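Signal recognition particle receptor FtsY (Sulfolobus acidocaldarius, PDB 5L3W) is an SRP receptor, whose NG domain pairs a helical bundle with a P-loop GTPase-type fold that here holds guanosine-5'-diphosphate. Local coordinates at residues I115-N120 against D225-I230. Numbering follows the deposited sequence.
With GDP (guanosine-5'-diphosphate), chain B.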
# COMPACT_ATOMS: atom_id res chain seq x y z
N ILE A 115 4.90 -13.93 -0.26
CA ILE A 115 6.04 -13.83 0.64
C ILE A 115 6.19 -12.37 1.09
O ILE A 115 5.92 -11.44 0.32
CB ILE A 115 7.32 -14.36 -0.03
CG1 ILE A 115 8.41 -14.61 1.02
CG2 ILE A 115 7.85 -13.44 -1.11
CD1 ILE A 115 9.57 -15.42 0.46
N PHE A 116 6.60 -12.18 2.34
CA PHE A 116 6.66 -10.87 2.96
C PHE A 116 8.08 -10.56 3.39
O PHE A 116 8.71 -11.36 4.09
CB PHE A 116 5.73 -10.80 4.18
CG PHE A 116 4.27 -10.96 3.85
CD1 PHE A 116 3.71 -12.22 3.72
CD2 PHE A 116 3.45 -9.85 3.71
CE1 PHE A 116 2.35 -12.38 3.41
CE2 PHE A 116 2.09 -9.99 3.42
CZ PHE A 116 1.55 -11.27 3.27
N PHE A 117 8.57 -9.38 3.01
CA PHE A 117 9.89 -8.89 3.39
C PHE A 117 9.77 -7.75 4.39
O PHE A 117 8.73 -7.10 4.50
CB PHE A 117 10.67 -8.40 2.17
CG PHE A 117 10.85 -9.44 1.10
CD1 PHE A 117 11.13 -10.76 1.43
CD2 PHE A 117 10.73 -9.10 -0.23
CE1 PHE A 117 11.27 -11.73 0.44
CE2 PHE A 117 10.89 -10.06 -1.23
CZ PHE A 117 11.16 -11.37 -0.89
N GLY A 118 10.85 -7.48 5.08
CA GLY A 118 10.94 -6.30 5.91
C GLY A 118 11.80 -6.55 7.12
O GLY A 118 12.04 -7.69 7.53
N VAL A 119 12.25 -5.46 7.73
CA VAL A 119 13.13 -5.51 8.89
C VAL A 119 12.30 -5.60 10.16
O VAL A 119 11.06 -5.63 10.10
CB VAL A 119 14.08 -4.30 8.89
CG1 VAL A 119 14.86 -4.25 7.55
CG2 VAL A 119 13.30 -3.00 9.10
N ASN A 120 12.97 -5.66 11.32
CA ASN A 120 12.30 -5.79 12.61
C ASN A 120 11.56 -4.51 12.98
O ASN A 120 11.98 -3.41 12.63
CB ASN A 120 13.31 -6.08 13.72
CG ASN A 120 13.81 -7.47 13.68
OD1 ASN A 120 13.20 -8.33 13.06
ND2 ASN A 120 14.94 -7.73 14.36
N ASP A 225 4.14 -16.28 -5.73
CA ASP A 225 3.45 -15.58 -6.81
C ASP A 225 3.42 -14.07 -6.63
O ASP A 225 3.12 -13.36 -7.58
CB ASP A 225 2.02 -16.12 -6.92
CG ASP A 225 2.00 -17.61 -7.10
OD1 ASP A 225 2.27 -18.07 -8.23
OD2 ASP A 225 1.71 -18.33 -6.12
N PHE A 226 3.73 -13.57 -5.44
CA PHE A 226 3.63 -12.14 -5.17
C PHE A 226 4.54 -11.84 -4.00
O PHE A 226 4.51 -12.56 -2.99
CB PHE A 226 2.19 -11.75 -4.84
CG PHE A 226 1.90 -10.29 -4.97
CD1 PHE A 226 2.30 -9.59 -6.10
CD2 PHE A 226 1.20 -9.62 -3.98
CE1 PHE A 226 2.02 -8.24 -6.23
CE2 PHE A 226 0.90 -8.26 -4.10
CZ PHE A 226 1.32 -7.58 -5.23
N ARG A 227 5.37 -10.81 -4.14
CA ARG A 227 6.33 -10.44 -3.11
C ARG A 227 6.00 -9.05 -2.58
O ARG A 227 5.95 -8.08 -3.35
CB ARG A 227 7.75 -10.47 -3.65
CG ARG A 227 8.14 -11.71 -4.42
CD ARG A 227 9.38 -11.40 -5.24
NE ARG A 227 9.89 -12.54 -5.97
CZ ARG A 227 11.12 -12.59 -6.50
NH1 ARG A 227 11.95 -11.57 -6.35
NH2 ARG A 227 11.51 -13.67 -7.17
N ILE A 228 5.82 -8.93 -1.27
CA ILE A 228 5.41 -7.69 -0.63
C ILE A 228 6.48 -7.26 0.36
O ILE A 228 6.86 -8.03 1.25
CB ILE A 228 4.05 -7.84 0.07
CG1 ILE A 228 2.96 -8.14 -0.96
CG2 ILE A 228 3.74 -6.57 0.84
CD1 ILE A 228 1.63 -8.48 -0.35
N LEU A 229 6.94 -6.02 0.22
CA LEU A 229 7.80 -5.39 1.21
C LEU A 229 6.95 -4.60 2.20
O LEU A 229 6.02 -3.89 1.81
CB LEU A 229 8.81 -4.48 0.52
CG LEU A 229 9.77 -3.69 1.40
CD1 LEU A 229 10.64 -4.63 2.27
CD2 LEU A 229 10.62 -2.80 0.52
N ILE A 230 7.28 -4.72 3.48
CA ILE A 230 6.61 -4.00 4.55
C ILE A 230 7.52 -2.87 4.99
O ILE A 230 8.69 -3.10 5.31
CB ILE A 230 6.30 -4.93 5.74
CG1 ILE A 230 5.61 -6.22 5.29
CG2 ILE A 230 5.43 -4.20 6.76
CD1 ILE A 230 4.20 -5.99 4.83
PB GDP B . 7.70 -6.93 13.52
O1B GDP B . 6.93 -8.19 13.23
O2B GDP B . 8.38 -6.46 12.25
O3B GDP B . 8.78 -7.16 14.56
O3A GDP B . 6.65 -5.79 13.97
PA GDP B . 5.28 -6.07 14.78
O1A GDP B . 4.23 -6.77 13.96
O2A GDP B . 5.58 -6.80 16.07
O5' GDP B . 4.82 -4.56 15.08
C5' GDP B . 5.61 -3.72 15.94
C4' GDP B . 4.70 -2.69 16.58
O4' GDP B . 4.16 -1.83 15.57
C3' GDP B . 3.51 -3.38 17.25
O3' GDP B . 3.26 -2.87 18.56
C2' GDP B . 2.35 -3.07 16.34
O2' GDP B . 1.12 -3.00 17.06
C1' GDP B . 2.74 -1.74 15.72
N9 GDP B . 2.05 -1.54 14.43
C8 GDP B . 2.11 -2.34 13.35
N7 GDP B . 1.32 -1.87 12.35
C5 GDP B . 0.75 -0.74 12.79
C6 GDP B . -0.18 0.28 12.25
O6 GDP B . -0.64 0.20 11.09
N1 GDP B . -0.53 1.30 13.04
C2 GDP B . -0.06 1.44 14.30
N2 GDP B . -0.47 2.51 15.03
N3 GDP B . 0.79 0.55 14.86
C4 GDP B . 1.22 -0.53 14.17
O HOH W 1 11.41 -3.15 6.05
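Phe116 and Ile228 stand side by side on one face of two neighbouring parallel strands. The CD2-CE2 side of the Phe116 ring faces two isoleucine methyls: Ile230 CD1 meets its edge at CD2, and Ile228 CD1 lies 4.1 Å from CE2. Phe116 CG is anti to its carbonyl carbon (chi1 -64°), which stands the ring up beside these methyls.

The other face carries Ile115, Phe117, Arg227 and Leu229. Arg227 CG packs on Ile115 CG2, 3.7 Å away, and Arg227 CB lies against Phe117 CE2 at 4.0 Å. The arginine chain runs on extended, and its NH1 is hydrogen-bonded to Gly251 O. Leu229 CD1 fills the dip beside Phe117 CB, 3.8 Å away.

Four backbone hydrogen bonds join the strands: Ile115 N to Phe226 O, Ile228 N to Ile115 O, Phe117 N to Ile228 O and Ile230 N to Phe117 O. Beyond the last, one water links Val119 N (3.0 Å) to Ile230 O (2.8 Å), where the strands part and segment 115-120 turns into what is probably the P-loop, beside GDP.

The pair lies mid-sheet, between strands 196-200 and 254-258. Helix 209-222 covers Ile115 and Arg227; helix 236-249 covers Leu229.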